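PDB 3WMR: proline iminopeptidase from Streptomyces halstedii, which acts as an amidohydrolase with a hydrophobic tunnel for polyketide substrates, and probably can release N-terminal proline from peptides. Local coordinates for residues Y120-Q125 against A141-L146; G128-S133 against N150-M155; A137-G142 against L251-V256; T258-G263 against P281-E286. All coordinates share one frame; numbering follows the deposited sequence.

The four contacts illustrate how an alpha/beta hydrolase is built from repeated strand-helix-strand steps. Interaction 1 and interaction 4 each pair neighbouring parallel strands of one sheet, 120-125 with 143-149 and 258-263 with 283-288; their centres lie about 13 Å apart, and strands 143-149 and 258-263 adjoin between them. Helix 127-137 links the strands of interaction 1, gives its first half to interaction 2 and leads at its end into interaction 3, which shares Ala141 and Gly142 with interaction 1. Along the chain interactions 1 and 4 are in series, whereas interactions 2 and 3 cross. Interactions 2 and 4 come close to the predicted catalytic Ser126, Asp266 and His293; interactions 1 and 3 lie away.

Interaction 1: residues Y120-Q125 against A141-L146; sequences YVLFGQ and AGLRGL
Strands 120-125 and 143-149, joined through helix 127-137, form the beta-alpha-beta unit at the heart of the alpha/beta hydrolase sheet, and this contact is their parallel pairing. Tyr120 N donates to Gly142 O at 3.0 Å from above the carbonyl plane, whereas Arg144 N reaches Tyr120 O at 2.9 Å almost along the C=O axis. Leu122 N then bonds Gly145 O in the carbonyl plane at 3.1 Å. Between the bridges Tyr120-Leu143 and Leu122-Leu146 the register slips by one residue, a beta bulge.

The Tyr120 ring springs from the crowded position between backbone N and carbonyl carbon (chi1 62°), which lays one face over Leu143 CA; its CE2 meets Leu143 CD1 at 3.7 Å. That same CD1 touches Leu122 CG at 3.8 Å, so one methyl fills the angle between two side chains. The phenol OH goes on to bond His135 NE2 on the connecting helix. An alanine in place of Tyr120 would take away the ring and the bond to His135, and would probably loosen the packing round Leu143. The bulge has a polar price: Gly145 N is buried without a partner, a cost set against the three bonds beside it.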
loop_
_atom_site.group_PDB
_atom_site.type_symbol
_atom_site.label_atom_id
_atom_site.label_comp_id
_atom_site.label_asym_id
_atom_site.label_seq_id
_atom_site.Cartn_x
_atom_site.Cartn_y
_atom_site.Cartn_z
ATOM N N TYR A 120 -8.657 -6.891 -15.347
ATOM C CA TYR A 120 -8.542 -6.505 -13.937
ATOM C C TYR A 120 -8.124 -5.041 -13.809
ATOM O O TYR A 120 -7.575 -4.472 -14.750
ATOM C CB TYR A 120 -7.574 -7.430 -13.174
ATOM C CG TYR A 120 -6.138 -7.417 -13.676
ATOM C CD1 TYR A 120 -5.791 -8.090 -14.832
ATOM C CD2 TYR A 120 -5.140 -6.722 -12.998
ATOM C CE1 TYR A 120 -4.484 -8.072 -15.322
ATOM C CE2 TYR A 120 -3.820 -6.700 -13.478
ATOM C CZ TYR A 120 -3.502 -7.369 -14.649
ATOM O OH TYR A 120 -2.193 -7.366 -15.122
ATOM N N VAL A 121 -8.452 -4.435 -12.669
ATOM C CA VAL A 121 -8.004 -3.091 -12.297
ATOM C C VAL A 121 -7.110 -3.268 -11.070
ATOM O O VAL A 121 -7.363 -4.150 -10.253
ATOM C CB VAL A 121 -9.213 -2.178 -12.007
ATOM C CG1 VAL A 121 -8.802 -0.759 -11.632
ATOM C CG2 VAL A 121 -10.135 -2.138 -13.215
ATOM N N LEU A 122 -6.035 -2.494 -10.967
ATOM C CA LEU A 122 -5.170 -2.544 -9.785
ATOM C C LEU A 122 -5.298 -1.288 -8.940
ATOM O O LEU A 122 -5.257 -0.168 -9.465
ATOM C CB LEU A 122 -3.692 -2.712 -10.159
ATOM C CG LEU A 122 -3.149 -4.007 -10.756
ATOM C CD1 LEU A 122 -1.640 -3.866 -10.876
ATOM C CD2 LEU A 122 -3.492 -5.219 -9.909
ATOM N N PHE A 123 -5.476 -1.491 -7.628
ATOM C CA PHE A 123 -5.403 -0.423 -6.623
ATOM C C PHE A 123 -4.233 -0.780 -5.726
ATOM O O PHE A 123 -4.190 -1.864 -5.150
ATOM C CB PHE A 123 -6.695 -0.378 -5.816
ATOM C CG PHE A 123 -6.683 0.598 -4.671
ATOM C CD1 PHE A 123 -7.172 1.877 -4.832
ATOM C CD2 PHE A 123 -6.210 0.217 -3.422
ATOM C CE1 PHE A 123 -7.186 2.765 -3.764
ATOM C CE2 PHE A 123 -6.235 1.102 -2.331
ATOM C CZ PHE A 123 -6.720 2.371 -2.508
ATOM N N GLY A 124 -3.258 0.104 -5.626
ATOM C CA GLY A 124 -2.068 -0.177 -4.840
ATOM C C GLY A 124 -1.930 0.914 -3.815
ATOM O O GLY A 124 -1.861 2.070 -4.171
ATOM N N GLN A 125 -1.933 0.535 -2.535
ATOM C CA GLN A 125 -1.848 1.486 -1.431
ATOM C C GLN A 125 -0.458 1.453 -0.811
ATOM O O GLN A 125 0.005 0.379 -0.466
ATOM C CB GLN A 125 -2.917 1.119 -0.389
ATOM C CG GLN A 125 -3.343 2.275 0.489
ATOM C CD GLN A 125 -2.441 2.491 1.674
ATOM O OE1 GLN A 125 -1.642 1.633 2.019
ATOM N NE2 GLN A 125 -2.591 3.641 2.331
ATOM N N ALA A 141 -1.598 -7.251 -20.722
ATOM C CA ALA A 141 -2.764 -7.086 -21.600
ATOM C C ALA A 141 -4.087 -6.888 -20.866
ATOM O O ALA A 141 -4.957 -6.136 -21.325
ATOM C CB ALA A 141 -2.869 -8.282 -22.553
ATOM N N GLY A 142 -4.262 -7.567 -19.743
ATOM C CA GLY A 142 -5.550 -7.532 -19.045
ATOM C C GLY A 142 -5.784 -6.334 -18.145
ATOM O O GLY A 142 -6.902 -6.122 -17.670
ATOM N N LEU A 143 -4.740 -5.551 -17.892
ATOM C CA LEU A 143 -4.851 -4.390 -17.008
ATOM C C LEU A 143 -5.640 -3.230 -17.643
ATOM O O LEU A 143 -5.247 -2.699 -18.687
ATOM C CB LEU A 143 -3.474 -3.903 -16.575
ATOM C CG LEU A 143 -3.488 -2.678 -15.638
ATOM C CD1 LEU A 143 -4.066 -3.061 -14.273
ATOM C CD2 LEU A 143 -2.095 -2.094 -15.504
ATOM N N ARG A 144 -6.724 -2.827 -16.970
ATOM C CA ARG A 144 -7.588 -1.717 -17.411
ATOM C C ARG A 144 -7.236 -0.334 -16.854
ATOM O O ARG A 144 -7.508 0.686 -17.493
ATOM C CB ARG A 144 -9.035 -1.994 -17.009
ATOM C CG ARG A 144 -9.718 -3.036 -17.856
ATOM C CD ARG A 144 -11.078 -3.411 -17.297
ATOM N NE ARG A 144 -12.158 -2.682 -17.917
ATOM C CZ ARG A 144 -13.012 -3.176 -18.816
ATOM N NH1 ARG A 144 -12.944 -4.434 -19.235
ATOM N NH2 ARG A 144 -13.943 -2.389 -19.305
ATOM N N GLY A 145 -6.687 -0.299 -15.648
ATOM C CA GLY A 145 -6.443 0.940 -14.935
ATOM C C GLY A 145 -5.595 0.682 -13.707
ATOM O O GLY A 145 -5.546 -0.434 -13.205
ATOM N N LEU A 146 -4.931 1.721 -13.227
ATOM C CA LEU A 146 -4.096 1.644 -12.037
ATOM C C LEU A 146 -4.435 2.782 -11.105
ATOM O O LEU A 146 -4.452 3.952 -11.515
ATOM C CB LEU A 146 -2.613 1.769 -12.398
ATOM C CG LEU A 146 -1.602 1.953 -11.251
ATOM C CD1 LEU A 146 -1.554 0.731 -10.346
ATOM C CD2 LEU A 146 -0.213 2.247 -11.846
#

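Interaction 2: residues G128-S133 against N150-M155; sequences GGMLGS and NAPASM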
loop_
_atom_site.group_PDB
_atom_site.type_symbol
_atom_site.label_atom_id
_atom_site.label_comp_id
_atom_site.label_asym_id
_atom_site.label_seq_id
_atom_site.Cartn_x
_atom_site.Cartn_y
_atom_site.Cartn_z
ATOM N N GLY A 128 2.303 -0.922 -2.124
ATOM C CA GLY A 128 1.482 -1.581 -3.126
ATOM C C GLY A 128 1.255 -0.755 -4.380
ATOM O O GLY A 128 1.106 -1.304 -5.472
ATOM N N GLY A 129 1.226 0.565 -4.227
ATOM C CA GLY A 129 1.120 1.470 -5.356
ATOM C C GLY A 129 2.418 1.492 -6.155
ATOM O O GLY A 129 2.398 1.718 -7.367
ATOM N N MET A 130 3.538 1.279 -5.473
ATOM C CA MET A 130 4.850 1.217 -6.140
ATOM C C MET A 130 4.993 -0.092 -6.914
ATOM O O MET A 130 5.466 -0.105 -8.074
ATOM C CB MET A 130 6.004 1.388 -5.132
ATOM C CG MET A 130 5.950 2.698 -4.356
ATOM S SD MET A 130 7.300 2.937 -3.189
ATOM C CE MET A 130 8.581 3.613 -4.258
ATOM N N LEU A 131 4.642 -1.191 -6.253
ATOM C CA LEU A 131 4.528 -2.513 -6.884
ATOM C C LEU A 131 3.568 -2.465 -8.076
ATOM O O LEU A 131 3.902 -2.911 -9.180
ATOM C CB LEU A 131 4.078 -3.570 -5.847
ATOM C CG LEU A 131 3.885 -5.015 -6.348
ATOM C CD1 LEU A 131 5.200 -5.584 -6.857
ATOM C CD2 LEU A 131 3.305 -5.915 -5.271
ATOM N N GLY A 132 2.370 -1.908 -7.861
ATOM C CA GLY A 132 1.405 -1.737 -8.954
ATOM C C GLY A 132 1.972 -1.008 -10.159
ATOM O O GLY A 132 1.683 -1.378 -11.300
ATOM N N SER A 133 2.783 0.026 -9.917
ATOM C CA SER A 133 3.374 0.812 -11.007
ATOM C C SER A 133 4.379 -0.016 -11.801
ATOM O O SER A 133 4.428 0.058 -13.035
ATOM C CB SER A 133 4.085 2.047 -10.462
ATOM O OG SER A 133 3.173 2.918 -9.842
ATOM N N ASN A 150 -1.794 6.881 -1.778
ATOM C CA ASN A 150 -0.920 7.097 -0.621
ATOM C C ASN A 150 0.435 6.470 -0.864
ATOM O O ASN A 150 1.060 5.902 0.034
ATOM C CB ASN A 150 -1.556 6.536 0.650
ATOM C CG ASN A 150 -3.045 6.811 0.712
ATOM O OD1 ASN A 150 -3.470 7.962 0.842
ATOM N ND2 ASN A 150 -3.834 5.784 0.568
ATOM N N ALA A 151 0.887 6.579 -2.102
ATOM C CA ALA A 151 2.087 5.863 -2.538
ATOM C C ALA A 151 3.080 6.809 -3.158
ATOM O O ALA A 151 2.752 7.490 -4.127
ATOM C CB ALA A 151 1.703 4.779 -3.527
ATOM N N PRO A 152 4.329 6.829 -2.633
ATOM C CA PRO A 152 5.367 7.688 -3.200
ATOM C C PRO A 152 5.930 7.094 -4.480
ATOM O O PRO A 152 5.839 5.892 -4.668
ATOM C CB PRO A 152 6.451 7.656 -2.124
ATOM C CG PRO A 152 6.376 6.266 -1.596
ATOM C CD PRO A 152 4.897 5.899 -1.639
ATOM N N ALA A 153 6.536 7.924 -5.327
ATOM C CA ALA A 153 7.233 7.434 -6.531
ATOM C C ALA A 153 8.687 7.072 -6.238
ATOM O O ALA A 153 9.322 6.358 -7.011
ATOM C CB ALA A 153 7.187 8.474 -7.640
ATOM N N SER A 154 9.202 7.558 -5.114
ATOM C CA SER A 154 10.601 7.351 -4.734
ATOM C C SER A 154 10.772 7.373 -3.227
ATOM O O SER A 154 10.354 8.308 -2.571
ATOM C CB SER A 154 11.460 8.459 -5.315
ATOM O OG SER A 154 12.761 8.458 -4.734
ATOM N N MET A 155 11.438 6.365 -2.687
ATOM C CA MET A 155 11.764 6.374 -1.259
ATOM C C MET A 155 12.807 7.433 -0.900
ATOM O O MET A 155 12.899 7.842 0.263
ATOM C CB MET A 155 12.203 4.984 -0.799
ATOM C CG MET A 155 11.134 3.918 -1.000
ATOM S SD MET A 155 9.463 4.365 -0.464
ATOM C CE MET A 155 9.644 4.417 1.345
#
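Gly129, on the helix that follows the predicted nucleophile Ser126, marks the tight end of this contact. Its CA lies 3.8 Å from Ala151 CB, and a side chain at this glycine would run straight into that methyl, so the absence of one is what lets the loop lie against the helix. Next to it, Met130 CG presses on Pro152 O at 3.2 Å, a short carbon-oxygen approach. The carbonyl is buried and finds no polar partner in the model; the methionine chain curls about it instead, with SD and CE each at 3.6 Å from Pro152 O. CG stands anti to the carbonyl carbon (chi1 -58°), and a bend at chi3 (84°) turns the methyl along the loop.

Farther out the fit slackens, although everything remains buried. Met130 SD rests on Pro152 CG and on Met155 SD, at 3.8 Å from the sulfur of Met155, the two thioether chains crossing obliquely, while CE comes no nearer than 4.0 Å to Ala153 O. An alanine in place of Met130 would probably lose this whole bridge from the helix to Pro152 and Met155, and with it the packing on Trp245, a residue of the bound-ligand pocket. No hydrogen bond crosses the contact. Within the helix, Ser133 OG and Ser133 N both donate to Gly129 O. Gly124, Ser126 and Gly128 fit the GxSxG pattern of the turn between strand 120-125 and helix 127-137, consistent with the nucleophile elbow; this contact packs the start of that helix on the loop after strand 143-149.

Interaction 3: residues A137-G142 against L251-V256; sequences ARRPAG and LPDIQV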
loop_
_atom_site.group_PDB
_atom_site.type_symbol
_atom_site.label_atom_id
_atom_site.label_comp_id
_atom_site.label_asym_id
_atom_site.label_seq_id
_atom_site.Cartn_x
_atom_site.Cartn_y
_atom_site.Cartn_z
ATOM N N ALA A 137 3.966 -1.050 -15.710
ATOM C CA ALA A 137 4.981 -0.560 -16.629
ATOM C C ALA A 137 5.419 -1.636 -17.625
ATOM O O ALA A 137 5.950 -1.320 -18.677
ATOM C CB ALA A 137 6.175 -0.016 -15.861
ATOM N N ARG A 138 5.146 -2.892 -17.300
ATOM C CA ARG A 138 5.371 -4.006 -18.214
ATOM C C ARG A 138 4.252 -4.176 -19.226
ATOM O O ARG A 138 4.321 -5.056 -20.080
ATOM C CB ARG A 138 5.543 -5.295 -17.415
ATOM C CG ARG A 138 6.656 -5.174 -16.399
ATOM C CD ARG A 138 6.852 -6.448 -15.605
ATOM N NE ARG A 138 8.111 -6.539 -14.835
ATOM C CZ ARG A 138 8.821 -5.539 -14.293
ATOM N NH1 ARG A 138 8.457 -4.261 -14.370
ATOM N NH2 ARG A 138 9.927 -5.839 -13.623
ATOM N N ARG A 139 3.209 -3.355 -19.113
ATOM C CA ARG A 139 2.142 -3.297 -20.093
ATOM C C ARG A 139 1.439 -4.641 -20.274
ATOM O O ARG A 139 1.330 -5.140 -21.401
ATOM C CB ARG A 139 2.681 -2.764 -21.443
ATOM C CG ARG A 139 3.196 -1.329 -21.352
ATOM C CD ARG A 139 3.822 -0.852 -22.661
ATOM N NE ARG A 139 4.115 0.581 -22.636
ATOM C CZ ARG A 139 4.589 1.286 -23.667
ATOM N NH1 ARG A 139 4.829 0.704 -24.834
ATOM N NH2 ARG A 139 4.831 2.587 -23.535
ATOM N N PRO A 140 0.955 -5.237 -19.173
ATOM C CA PRO A 140 0.225 -6.499 -19.286
ATOM C C PRO A 140 -1.134 -6.269 -19.955
ATOM O O PRO A 140 -1.744 -5.211 -19.763
ATOM C CB PRO A 140 0.036 -6.920 -17.821
ATOM C CG PRO A 140 -0.048 -5.632 -17.082
ATOM C CD PRO A 140 0.821 -4.648 -17.822
ATOM N N ALA A 141 -1.598 -7.251 -20.722
ATOM C CA ALA A 141 -2.764 -7.086 -21.600
ATOM C C ALA A 141 -4.087 -6.888 -20.866
ATOM O O ALA A 141 -4.957 -6.136 -21.325
ATOM C CB ALA A 141 -2.869 -8.282 -22.553
ATOM N N GLY A 142 -4.262 -7.567 -19.743
ATOM C CA GLY A 142 -5.550 -7.532 -19.045
ATOM C C GLY A 142 -5.784 -6.334 -18.145
ATOM O O GLY A 142 -6.902 -6.122 -17.670
ATOM N N LEU A 251 7.742 4.738 -14.984
ATOM C CA LEU A 251 6.468 5.457 -15.048
ATOM C C LEU A 251 6.049 5.925 -16.440
ATOM O O LEU A 251 4.857 5.886 -16.755
ATOM C CB LEU A 251 6.424 6.644 -14.053
ATOM C CG LEU A 251 6.598 6.320 -12.556
ATOM C CD1 LEU A 251 6.504 7.564 -11.681
ATOM C CD2 LEU A 251 5.614 5.278 -12.072
ATOM N N PRO A 252 7.016 6.344 -17.291
ATOM C CA PRO A 252 6.607 6.731 -18.637
ATOM C C PRO A 252 6.000 5.592 -19.448
ATOM O O PRO A 252 5.329 5.866 -20.429
ATOM C CB PRO A 252 7.930 7.215 -19.298
ATOM C CG PRO A 252 8.808 7.585 -18.151
ATOM C CD PRO A 252 8.451 6.612 -17.055
ATOM N N ASP A 253 6.229 4.339 -19.050
ATOM C CA ASP A 253 5.752 3.177 -19.811
ATOM C C ASP A 253 4.326 2.740 -19.460
ATOM O O ASP A 253 3.760 1.847 -20.110
ATOM C CB ASP A 253 6.703 1.995 -19.617
ATOM C CG ASP A 253 8.076 2.215 -20.282
ATOM O OD1 ASP A 253 8.218 3.064 -21.190
ATOM O OD2 ASP A 253 9.027 1.529 -19.873
ATOM N N ILE A 254 3.751 3.339 -18.422
ATOM C CA ILE A 254 2.382 3.004 -17.999
ATOM C C ILE A 254 1.389 3.589 -19.000
ATOM O O ILE A 254 1.314 4.816 -19.164
ATOM C CB ILE A 254 2.098 3.510 -16.567
ATOM C CG1 ILE A 254 2.980 2.763 -15.562
ATOM C CG2 ILE A 254 0.632 3.320 -16.211
ATOM C CD1 ILE A 254 3.034 3.383 -14.180
ATOM N N GLN A 255 0.640 2.715 -19.662
ATOM C CA GLN A 255 -0.282 3.116 -20.737
ATOM C C GLN A 255 -1.725 3.302 -20.273
ATOM O O GLN A 255 -2.527 3.972 -20.944
ATOM C CB GLN A 255 -0.279 2.070 -21.841
ATOM C CG GLN A 255 1.019 2.031 -22.622
ATOM C CD GLN A 255 1.041 0.921 -23.666
ATOM O OE1 GLN A 255 0.652 -0.205 -23.389
ATOM N NE2 GLN A 255 1.522 1.235 -24.863
ATOM N N VAL A 256 -2.062 2.709 -19.136
ATOM C CA VAL A 256 -3.455 2.699 -18.714
ATOM C C VAL A 256 -3.765 3.999 -17.992
ATOM O O VAL A 256 -2.861 4.683 -17.509
ATOM C CB VAL A 256 -3.768 1.463 -17.851
ATOM C CG1 VAL A 256 -3.673 0.207 -18.700
ATOM C CG2 VAL A 256 -2.840 1.368 -16.638
HETATM O O HOH W 1 3.337 4.499 -22.048
#
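Arg139 lays its guanidinium flat on the side-chain amide of Gln255, the two planes 3° apart. Gln255 NE2 sits over the centre of the guanidinium, 3.3 Å from Arg139 CZ, and Gln255 OE1 lies beside the aliphatic part of the arginine, 3.3 Å from Arg139 CD. This is a stack rather than a polar bond, since the nitrogens that come close are all donors. The hydrogen bonding is done at the rim: Arg139 NE donates to Asp253 O at 2.8 Å, nearly straight at 174°, with the carbonyl oxygen in the guanidinium plane and the N-H directed at one of its lone pairs. A water continues the edge, accepting from Arg139 NH2 at 2.8 Å and donating to Pro252 O. Two such ties fix the rotation of the group, so that its face meets the amide. Asp253 OD1 lies near Arg139 NH2 but well out of the plane, and probably adds only a modest electrostatic attraction.

The arginine chain reaches straight across because it runs extended from CG to NE, off a residue with positive phi just past the helix. Near the helix end, Ala137 CB packs on Ile254 CG1 at 4.2 Å. Ile254 also touches Ser133 and Ala136 of helix 127-137, and Leu251 turns to Phe276 of helix 270-279. The contact joins, at the surface, the turn leading into strand 143-149 with the loop leading into its sheet neighbour 258-263.

Interaction 4: residues T258-G263 against P281-E286; sequences TMVLIG and PDVRYE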
loop_
_atom_site.group_PDB
_atom_site.type_symbol
_atom_site.label_atom_id
_atom_site.label_comp_id
_atom_site.label_asym_id
_atom_site.label_seq_id
_atom_site.Cartn_x
_atom_site.Cartn_y
_atom_site.Cartn_z
ATOM N N THR A 258 -4.382 6.168 -15.056
ATOM C CA THR A 258 -3.861 6.038 -13.720
ATOM C C THR A 258 -4.442 7.143 -12.852
ATOM O O THR A 258 -4.625 8.281 -13.318
ATOM C CB THR A 258 -2.320 6.101 -13.746
ATOM O OG1 THR A 258 -1.817 5.011 -14.537
ATOM C CG2 THR A 258 -1.742 6.013 -12.324
ATOM N N MET A 259 -4.762 6.816 -11.598
ATOM C CA MET A 259 -5.231 7.840 -10.650
ATOM C C MET A 259 -4.292 7.904 -9.442
ATOM O O MET A 259 -3.999 6.866 -8.833
ATOM C CB MET A 259 -6.666 7.582 -10.164
ATOM C CG MET A 259 -7.150 8.647 -9.183
ATOM S SD MET A 259 -8.913 8.645 -8.747
ATOM C CE MET A 259 -9.101 6.930 -8.283
ATOM N N VAL A 260 -3.822 9.116 -9.118
ATOM C CA VAL A 260 -3.072 9.363 -7.895
ATOM C C VAL A 260 -4.050 9.893 -6.857
ATOM O O VAL A 260 -4.729 10.888 -7.110
ATOM C CB VAL A 260 -1.955 10.396 -8.101
ATOM C CG1 VAL A 260 -1.251 10.701 -6.779
ATOM C CG2 VAL A 260 -0.961 9.899 -9.148
ATOM N N LEU A 261 -4.124 9.215 -5.716
ATOM C CA LEU A 261 -5.049 9.570 -4.651
ATOM C C LEU A 261 -4.257 9.617 -3.366
ATOM O O LEU A 261 -3.685 8.606 -2.955
ATOM C CB LEU A 261 -6.174 8.539 -4.541
ATOM C CG LEU A 261 -7.341 8.876 -3.587
ATOM C CD1 LEU A 261 -8.619 8.255 -4.128
ATOM C CD2 LEU A 261 -7.103 8.414 -2.156
ATOM N N ILE A 262 -4.216 10.795 -2.744
ATOM C CA ILE A 262 -3.544 10.974 -1.471
ATOM C C ILE A 262 -4.459 11.755 -0.546
ATOM O O ILE A 262 -5.485 12.328 -0.981
ATOM C CB ILE A 262 -2.187 11.710 -1.622
ATOM C CG1 ILE A 262 -2.397 13.099 -2.239
ATOM C CG2 ILE A 262 -1.211 10.911 -2.489
ATOM C CD1 ILE A 262 -1.171 13.976 -2.203
ATOM N N GLY A 263 -4.119 11.748 0.738
ATOM C CA GLY A 263 -4.768 12.646 1.705
ATOM C C GLY A 263 -4.025 13.966 1.763
ATOM O O GLY A 263 -2.822 14.007 1.515
ATOM N N PRO A 281 1.705 9.212 -18.610
ATOM C CA PRO A 281 0.956 9.916 -19.674
ATOM C C PRO A 281 -0.515 10.221 -19.360
ATOM O O PRO A 281 -0.959 11.366 -19.527
ATOM C CB PRO A 281 1.065 8.958 -20.867
ATOM C CG PRO A 281 2.337 8.195 -20.631
ATOM C CD PRO A 281 2.384 8.007 -19.130
ATOM N N ASP A 282 -1.253 9.225 -18.878
ATOM C CA ASP A 282 -2.682 9.394 -18.607
ATOM C C ASP A 282 -2.917 9.293 -17.107
ATOM O O ASP A 282 -3.042 8.184 -16.580
ATOM C CB ASP A 282 -3.489 8.324 -19.342
ATOM C CG ASP A 282 -4.997 8.495 -19.182
ATOM O OD1 ASP A 282 -5.465 9.341 -18.375
ATOM O OD2 ASP A 282 -5.720 7.777 -19.895
ATOM N N VAL A 283 -2.986 10.444 -16.430
ATOM C CA VAL A 283 -3.004 10.450 -14.971
ATOM C C VAL A 283 -3.863 11.546 -14.377
ATOM O O VAL A 283 -3.840 12.694 -14.828
ATOM C CB VAL A 283 -1.575 10.536 -14.391
ATOM C CG1 VAL A 283 -0.893 11.863 -14.767
ATOM C CG2 VAL A 283 -1.591 10.318 -12.873
ATOM N N ARG A 284 -4.618 11.182 -13.349
ATOM C CA ARG A 284 -5.493 12.130 -12.675
ATOM C C ARG A 284 -5.174 12.167 -11.183
ATOM O O ARG A 284 -4.665 11.198 -10.634
ATOM C CB ARG A 284 -6.957 11.803 -12.968
ATOM C CG ARG A 284 -7.477 10.530 -12.348
ATOM C CD ARG A 284 -8.837 10.148 -12.931
ATOM N NE ARG A 284 -8.718 9.519 -14.251
ATOM C CZ ARG A 284 -9.726 8.926 -14.897
ATOM N NH1 ARG A 284 -10.947 8.876 -14.362
ATOM N NH2 ARG A 284 -9.516 8.394 -16.094
ATOM N N TYR A 285 -5.459 13.310 -10.559
ATOM C CA TYR A 285 -5.007 13.657 -9.221
ATOM C C TYR A 285 -6.180 13.969 -8.280
ATOM O O TYR A 285 -7.030 14.824 -8.584
ATOM C CB TYR A 285 -4.111 14.892 -9.350
ATOM C CG TYR A 285 -3.342 15.312 -8.110
ATOM C CD1 TYR A 285 -2.705 14.372 -7.302
ATOM C CD2 TYR A 285 -3.206 16.660 -7.784
ATOM C CE1 TYR A 285 -1.989 14.762 -6.180
ATOM C CE2 TYR A 285 -2.481 17.062 -6.674
ATOM C CZ TYR A 285 -1.870 16.100 -5.877
ATOM O OH TYR A 285 -1.152 16.471 -4.776
ATOM N N GLU A 286 -6.226 13.288 -7.141
ATOM C CA GLU A 286 -7.286 13.507 -6.163
ATOM C C GLU A 286 -6.677 13.632 -4.781
ATOM O O GLU A 286 -5.858 12.795 -4.396
ATOM C CB GLU A 286 -8.262 12.325 -6.164
ATOM C CG GLU A 286 -9.059 12.170 -7.437
ATOM C CD GLU A 286 -10.137 13.234 -7.608
ATOM O OE1 GLU A 286 -10.392 14.030 -6.677
ATOM O OE2 GLU A 286 -10.735 13.253 -8.700
HETATM O O HOH W 2 -6.314 9.045 -15.762
#
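Met259 can be followed outward from the backbone of strand 258-263. Its CB lies 3.8 Å from Arg284 CG; the next atom, CG, anti to the backbone N, meets the same arginine carbon at 3.7 Å; and SD passes on to Glu286 CG at 3.8 Å. The side chain bends at chi3 and also touches Tyr310 of helix 300-312. One methionine thus spans the aliphatic parts of two charged residues on the edge strand 283-288.

On the other sheet face, which carries Thr258, Val260, Val283 and Tyr285, the contacts are mainly between apolar groups. Val260 CG2 and Val283 CG2 lie side by side at 3.8 Å, while Val260 CG1 meets the edge of the Tyr285 ring. Ile262 CD1 reaches the phenol end, 3.6 Å from Tyr285 OH. Val273 and Phe276 of helix 270-279 pack on Val260 from this side, completing the beta-alpha-beta unit.

Five backbone hydrogen bonds hold the parallel strands in unbroken register. The shortest, Val260 N to Arg284 O at 2.7 Å, runs nearly along the C=O axis, as does the bond from Glu286 N to Val260 O. Where the two strands begin, a water donates to Thr258 O and to Asp282 OD1 and accepts from Arg284 NE at 2.9 Å, so it joins the acid and the base without direct contact. Since Gly263 N bonds Asp266 OD2, this regular ladder leads directly to the predicted catalytic acid and probably helps to fix its position.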